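Side-chain contacts in LytB (Plasmodium falciparum, PDB 4N7B), which catalyses the last step of the apicoplast isoprenoid pathway, reducing a hydroxymethylbutenyl diphosphate to isopentenyl and dimethylallyl diphosphate with an iron-sulfur cluster: residues I225-F230 / A513-P518; K232-A237 / K257-D262. One frame throughout, in Å; residues are numbered along the deposited sequence.

From the N terminus, the chain runs through strand 221-226, turns at 227-230 and enters helix 232-247. After strand 252-255 the loop 257-262 returns to the first turns of that helix, and interaction 2 closes a short loop with 19 residues between its segments. Interaction 1 closes a far longer one: 282 residues pass before 513-518, beyond strand 506-511, reaches the end of strand 221-226. Interaction 2 is therefore nested inside interaction 1, and their centres lie about 16 Å apart. They also touch, V517 and P518 packing on the side chain of K232. Interaction 1 joins two neighbouring strand ends, interaction 2 the start of helix 232-247 to the loop with H260.

Interaction 1 of 2, residues I225-F230 / A513-P518; sequences INPRGF and AHENVP
P227 and E515 bring the two backbones closest, with 6.6 Å between their CA atoms, where the end of strand 221-226 passes the extended segment 513-518 without a hydrogen bond between them. The pyrrolidine ring, following a cis peptide bond, points at the glutamate, and its CB lies 3.9 Å from E515 OE2. E515 CB faces P227 CB directly, while CG anti to the backbone N (chi1 166°) and an extended chain carry the carboxylate across to P227 CB and CG. Elsewhere on the ring, P227 CD is 3.9 Å from A513 O. Strands 221-226 and 506-511 are neighbours in the parallel five-stranded sheet, and the contact forms just past their C-terminal ends; the side chain of E515 lies about 8 Å from the bound [3Fe-4S] cluster. Proline suits the strand's exit because it tolerates a cis peptide bond, and its ring lies beside the E515 chain and carboxylate, whose OE2 takes both a salt bridge from R419 and a hydrogen bond from N418, on helix 414-427. R228 points away from 513-518: its NH1 donates to I225 O at 2.8 Å, nearly straight (165°) but from above the carbonyl plane, and its NH2 pairs with E488.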
loop_
_atom_site.group_PDB
_atom_site.type_symbol
_atom_site.label_atom_id
_atom_site.label_comp_id
_atom_site.label_asym_id
_atom_site.label_seq_id
_atom_site.Cartn_x
_atom_site.Cartn_y
_atom_site.Cartn_z
ATOM N N ILE A 225 15.693 -9.761 -4.319
ATOM C CA ILE A 225 15.378 -8.614 -5.150
ATOM C C ILE A 225 15.351 -7.318 -4.360
ATOM O O ILE A 225 14.880 -7.268 -3.222
ATOM C CB ILE A 225 14.020 -8.804 -5.821
ATOM C CG1 ILE A 225 14.085 -10.010 -6.755
ATOM C CG2 ILE A 225 13.652 -7.580 -6.608
ATOM C CD1 ILE A 225 12.745 -10.518 -7.236
ATOM N N ASN A 226 15.822 -6.267 -5.012
ATOM C CA ASN A 226 15.775 -4.934 -4.474
ATOM C C ASN A 226 15.357 -4.067 -5.649
ATOM O O ASN A 226 15.830 -4.260 -6.764
ATOM C CB ASN A 226 17.192 -4.556 -3.966
ATOM C CG ASN A 226 17.191 -3.351 -3.078
ATOM O OD1 ASN A 226 16.526 -3.335 -2.033
ATOM N ND2 ASN A 226 17.965 -2.326 -3.466
ATOM N N PRO A 227 14.466 -3.106 -5.428
ATOM C CA PRO A 227 13.800 -2.793 -4.165
ATOM C C PRO A 227 12.692 -3.759 -3.772
ATOM O O PRO A 227 12.077 -4.423 -4.619
ATOM C CB PRO A 227 13.206 -1.406 -4.425
ATOM C CG PRO A 227 12.986 -1.370 -5.877
ATOM C CD PRO A 227 14.128 -2.141 -6.483
ATOM N N ARG A 228 12.449 -3.802 -2.463
ATOM C CA ARG A 228 11.436 -4.644 -1.865
ATOM C C ARG A 228 11.124 -4.058 -0.516
ATOM O O ARG A 228 11.822 -3.150 -0.058
ATOM C CB ARG A 228 11.970 -6.059 -1.640
ATOM C CG ARG A 228 13.180 -6.101 -0.660
ATOM C CD ARG A 228 13.597 -7.549 -0.360
ATOM N NE ARG A 228 14.632 -7.628 0.659
ATOM C CZ ARG A 228 15.934 -7.473 0.414
ATOM N NH1 ARG A 228 16.360 -7.257 -0.819
ATOM N NH2 ARG A 228 16.822 -7.536 1.398
ATOM N N GLY A 229 10.123 -4.615 0.162
ATOM C CA GLY A 229 9.939 -4.296 1.574
ATOM C C GLY A 229 9.491 -2.864 1.821
ATOM O O GLY A 229 8.987 -2.187 0.910
ATOM N N PHE A 230 9.666 -2.412 3.061
ATOM C CA PHE A 230 9.102 -1.141 3.528
ATOM C C PHE A 230 9.261 -0.002 2.515
ATOM O O PHE A 230 10.351 0.260 2.005
ATOM C CB PHE A 230 9.745 -0.708 4.855
ATOM C CG PHE A 230 9.144 -1.354 6.089
ATOM C CD1 PHE A 230 8.229 -2.387 5.985
ATOM C CD2 PHE A 230 9.502 -0.915 7.357
ATOM C CE1 PHE A 230 7.689 -2.972 7.118
ATOM C CE2 PHE A 230 8.960 -1.489 8.492
ATOM C CZ PHE A 230 8.060 -2.520 8.375
ATOM N N ALA A 513 15.981 -0.656 -10.750
ATOM C CA ALA A 513 16.564 0.684 -10.732
ATOM C C ALA A 513 16.686 1.107 -9.289
ATOM O O ALA A 513 15.912 0.656 -8.439
ATOM C CB ALA A 513 15.700 1.674 -11.497
ATOM N N HIS A 514 17.665 1.953 -9.001
ATOM C CA HIS A 514 17.799 2.479 -7.658
ATOM C C HIS A 514 16.504 3.200 -7.298
ATOM O O HIS A 514 16.026 4.048 -8.036
ATOM C CB HIS A 514 18.979 3.448 -7.541
ATOM C CG HIS A 514 19.154 3.992 -6.158
ATOM N ND1 HIS A 514 18.909 5.310 -5.837
ATOM C CD2 HIS A 514 19.514 3.384 -5.003
ATOM C CE1 HIS A 514 19.128 5.495 -4.547
ATOM N NE2 HIS A 514 19.496 4.341 -4.017
ATOM N N GLU A 515 15.942 2.856 -6.155
ATOM C CA GLU A 515 14.780 3.550 -5.650
ATOM C C GLU A 515 15.240 4.763 -4.856
ATOM O O GLU A 515 16.085 4.648 -3.970
ATOM C CB GLU A 515 13.985 2.615 -4.749
ATOM C CG GLU A 515 12.941 3.273 -3.896
ATOM C CD GLU A 515 11.956 2.244 -3.352
ATOM O OE1 GLU A 515 12.070 1.797 -2.177
ATOM O OE2 GLU A 515 11.066 1.849 -4.137
ATOM N N ASN A 516 14.674 5.920 -5.168
ATOM C CA ASN A 516 14.871 7.088 -4.337
ATOM C C ASN A 516 13.853 7.166 -3.217
ATOM O O ASN A 516 12.666 7.388 -3.443
ATOM C CB ASN A 516 14.848 8.350 -5.184
ATOM C CG ASN A 516 16.087 8.472 -6.051
ATOM O OD1 ASN A 516 17.211 8.628 -5.545
ATOM N ND2 ASN A 516 15.897 8.382 -7.359
ATOM N N VAL A 517 14.339 6.986 -1.997
ATOM C CA VAL A 517 13.488 7.022 -0.829
ATOM C C VAL A 517 13.179 8.475 -0.488
ATOM O O VAL A 517 14.085 9.262 -0.210
ATOM C CB VAL A 517 14.158 6.309 0.361
ATOM C CG1 VAL A 517 13.247 6.313 1.566
ATOM C CG2 VAL A 517 14.529 4.891 -0.033
ATOM N N PRO A 518 11.895 8.850 -0.546
ATOM C CA PRO A 518 11.467 10.204 -0.185
ATOM C C PRO A 518 11.921 10.572 1.219
ATOM O O PRO A 518 12.036 9.705 2.091
ATOM C CB PRO A 518 9.944 10.115 -0.221
ATOM C CG PRO A 518 9.653 8.983 -1.137
ATOM C CD PRO A 518 10.765 8.005 -0.947
#

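Interaction 2 of 2, residues K232-A237 / K257-D262; sequences KGVSRA and KIVHND. With SO4 (sulfate ion), chain C.
V234 turns CG1 away from its backbone nitrogen (chi1 159°) and keeps CG2 beside it, while V259, with chi1 at -57°, sets CG1 anti to its carbonyl carbon; these rotations aim both branches of V234 at a single methyl. V259 CG1 lies 3.8 Å from V234 CG2 and 4.0 Å from V234 CG1, the two side chains meeting at about a right angle. One helical turn further on, A237 points its CB at the loop, and that methyl is 4.3 Å from V259 CG1. I258 also bends its CD1 in against A237, although the modelled spacing there is doubtful. Small and branched apolar residues suit this buried interface: alanine lets the loop come close to the helix, and the branched valines pack against each other beside it. No hydrogen bond crosses between the segments, so apolar packing alone joins them.

Beyond V259 the chain makes an inverse gamma turn centred on H260. The imidazole meets a sulfate, probably from the crystallisation liquor, at its edge: H260 ND1 donates to O3 of the sulfate at 2.8 Å, with an N-H...O angle of 161° and the oxygen in the ring plane. NE2 is hydrogen-bonded to H256; bonds at both nitrogens hold the ring's rotation, and H293 stacks on it. N261 then caps helix 262-271 through OD1 and the backbone N of V264. The sulfate is also bound by H343 and by the backbone nitrogens of S442 and N443. As in relatives, these residues and H260 probably bind the substrate, the sulfate probably taking the place of a phosphate group. G233 touches the [3Fe-4S] cluster at the start of helix 232-247, consistent with the IspH active site, where an iron-sulfur cluster faces a diphosphate pocket lined by histidines.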
loop_
_atom_site.group_PDB
_atom_site.type_symbol
_atom_site.label_atom_id
_atom_site.label_comp_id
_atom_site.label_asym_id
_atom_site.label_seq_id
_atom_site.Cartn_x
_atom_site.Cartn_y
_atom_site.Cartn_z
ATOM N N LYS A 232 8.416 4.277 2.140
ATOM C CA LYS A 232 8.505 5.378 3.080
ATOM C C LYS A 232 7.167 5.688 3.768
ATOM O O LYS A 232 7.145 6.137 4.913
ATOM C CB LYS A 232 9.031 6.613 2.364
ATOM C CG LYS A 232 9.392 7.779 3.300
ATOM C CD LYS A 232 10.484 7.409 4.282
ATOM C CE LYS A 232 10.908 8.616 5.129
ATOM N NZ LYS A 232 11.937 8.233 6.143
ATOM N N GLY A 233 6.043 5.451 3.091
ATOM C CA GLY A 233 4.752 5.732 3.702
ATOM C C GLY A 233 4.556 4.821 4.899
ATOM O O GLY A 233 4.042 5.211 5.959
ATOM N N VAL A 234 4.993 3.583 4.740
ATOM C CA VAL A 234 4.861 2.596 5.802
ATOM C C VAL A 234 5.807 2.912 6.944
ATOM O O VAL A 234 5.384 2.914 8.104
ATOM C CB VAL A 234 5.083 1.162 5.253
ATOM C CG1 VAL A 234 5.462 0.188 6.352
ATOM C CG2 VAL A 234 3.809 0.688 4.522
ATOM N N SER A 235 7.074 3.205 6.653
ATOM C CA SER A 235 8.012 3.463 7.760
ATOM C C SER A 235 7.576 4.718 8.518
ATOM O O SER A 235 7.591 4.743 9.741
ATOM C CB SER A 235 9.462 3.571 7.279
ATOM O OG SER A 235 9.590 4.570 6.289
ATOM N N ARG A 236 7.140 5.741 7.792
ATOM C CA ARG A 236 6.598 6.943 8.419
ATOM C C ARG A 236 5.392 6.659 9.317
ATOM O O ARG A 236 5.259 7.204 10.411
ATOM C CB ARG A 236 6.197 7.928 7.335
ATOM C CG ARG A 236 5.552 9.207 7.824
ATOM C CD ARG A 236 5.379 10.138 6.626
ATOM N NE ARG A 236 4.674 11.383 6.930
ATOM C CZ ARG A 236 3.357 11.559 6.829
ATOM N NH1 ARG A 236 2.572 10.553 6.472
ATOM N NH2 ARG A 236 2.820 12.747 7.098
ATOM N N ALA A 237 4.499 5.807 8.849
ATOM C CA ALA A 237 3.290 5.528 9.593
ATOM C C ALA A 237 3.631 4.760 10.876
ATOM O O ALA A 237 3.115 5.055 11.955
ATOM C CB ALA A 237 2.327 4.749 8.718
ATOM N N LYS A 257 -6.088 -0.573 10.727
ATOM C CA LYS A 257 -4.745 -1.104 10.885
ATOM C C LYS A 257 -3.766 -0.130 10.233
ATOM O O LYS A 257 -3.991 0.355 9.132
ATOM C CB LYS A 257 -4.653 -2.504 10.294
ATOM C CG LYS A 257 -5.498 -3.502 11.079
ATOM C CD LYS A 257 -5.354 -4.910 10.540
ATOM C CE LYS A 257 -5.956 -5.946 11.496
ATOM N NZ LYS A 257 -5.155 -6.120 12.751
ATOM N N ILE A 258 -2.701 0.188 10.948
ATOM C CA ILE A 258 -1.805 1.267 10.544
ATOM C C ILE A 258 -1.141 0.988 9.194
ATOM O O ILE A 258 -0.947 1.898 8.393
ATOM C CB ILE A 258 -0.764 1.515 11.649
ATOM C CG1 ILE A 258 -0.507 3.015 11.805
ATOM C CG2 ILE A 258 0.478 0.691 11.417
ATOM C CD1 ILE A 258 0.429 3.551 10.862
ATOM N N VAL A 259 -0.799 -0.277 8.957
ATOM C CA VAL A 259 -0.403 -0.762 7.640
ATOM C C VAL A 259 -0.935 -2.193 7.546
ATOM O O VAL A 259 -1.253 -2.817 8.564
ATOM C CB VAL A 259 1.133 -0.743 7.423
ATOM C CG1 VAL A 259 1.692 0.655 7.637
ATOM C CG2 VAL A 259 1.818 -1.698 8.356
ATOM N N HIS A 260 -1.047 -2.722 6.334
ATOM C CA HIS A 260 -1.650 -4.038 6.155
ATOM C C HIS A 260 -0.602 -5.122 6.320
ATOM O O HIS A 260 -0.214 -5.784 5.357
ATOM C CB HIS A 260 -2.318 -4.146 4.790
ATOM C CG HIS A 260 -3.620 -3.410 4.687
ATOM N ND1 HIS A 260 -4.109 -2.944 3.489
ATOM C CD2 HIS A 260 -4.533 -3.054 5.627
ATOM C CE1 HIS A 260 -5.270 -2.339 3.686
ATOM N NE2 HIS A 260 -5.543 -2.390 4.976
ATOM N N ASN A 261 -0.133 -5.278 7.552
ATOM C CA ASN A 261 0.739 -6.382 7.900
ATOM C C ASN A 261 0.505 -6.781 9.357
ATOM O O ASN A 261 0.705 -5.973 10.266
ATOM C CB ASN A 261 2.196 -6.007 7.680
ATOM C CG ASN A 261 3.130 -7.166 7.957
ATOM O OD1 ASN A 261 3.494 -7.428 9.107
ATOM N ND2 ASN A 261 3.523 -7.872 6.904
ATOM N N ASP A 262 0.085 -8.024 9.578
ATOM C CA ASP A 262 -0.282 -8.477 10.918
ATOM C C ASP A 262 0.935 -8.480 11.842
ATOM O O ASP A 262 0.830 -8.184 13.023
ATOM C CB ASP A 262 -0.940 -9.862 10.856
ATOM C CG ASP A 262 -2.112 -9.906 9.869
ATOM O OD1 ASP A 262 -3.115 -9.200 10.123
ATOM O OD2 ASP A 262 -2.027 -10.624 8.834
HETATM S S SO4 C . -2.122 -2.074 0.709
HETATM O O1 SO4 C . -2.582 -0.693 0.691
HETATM O O2 SO4 C . -1.273 -2.303 1.883
HETATM O O3 SO4 C . -3.312 -2.919 0.777
HETATM O O4 SO4 C . -1.364 -2.438 -0.501
#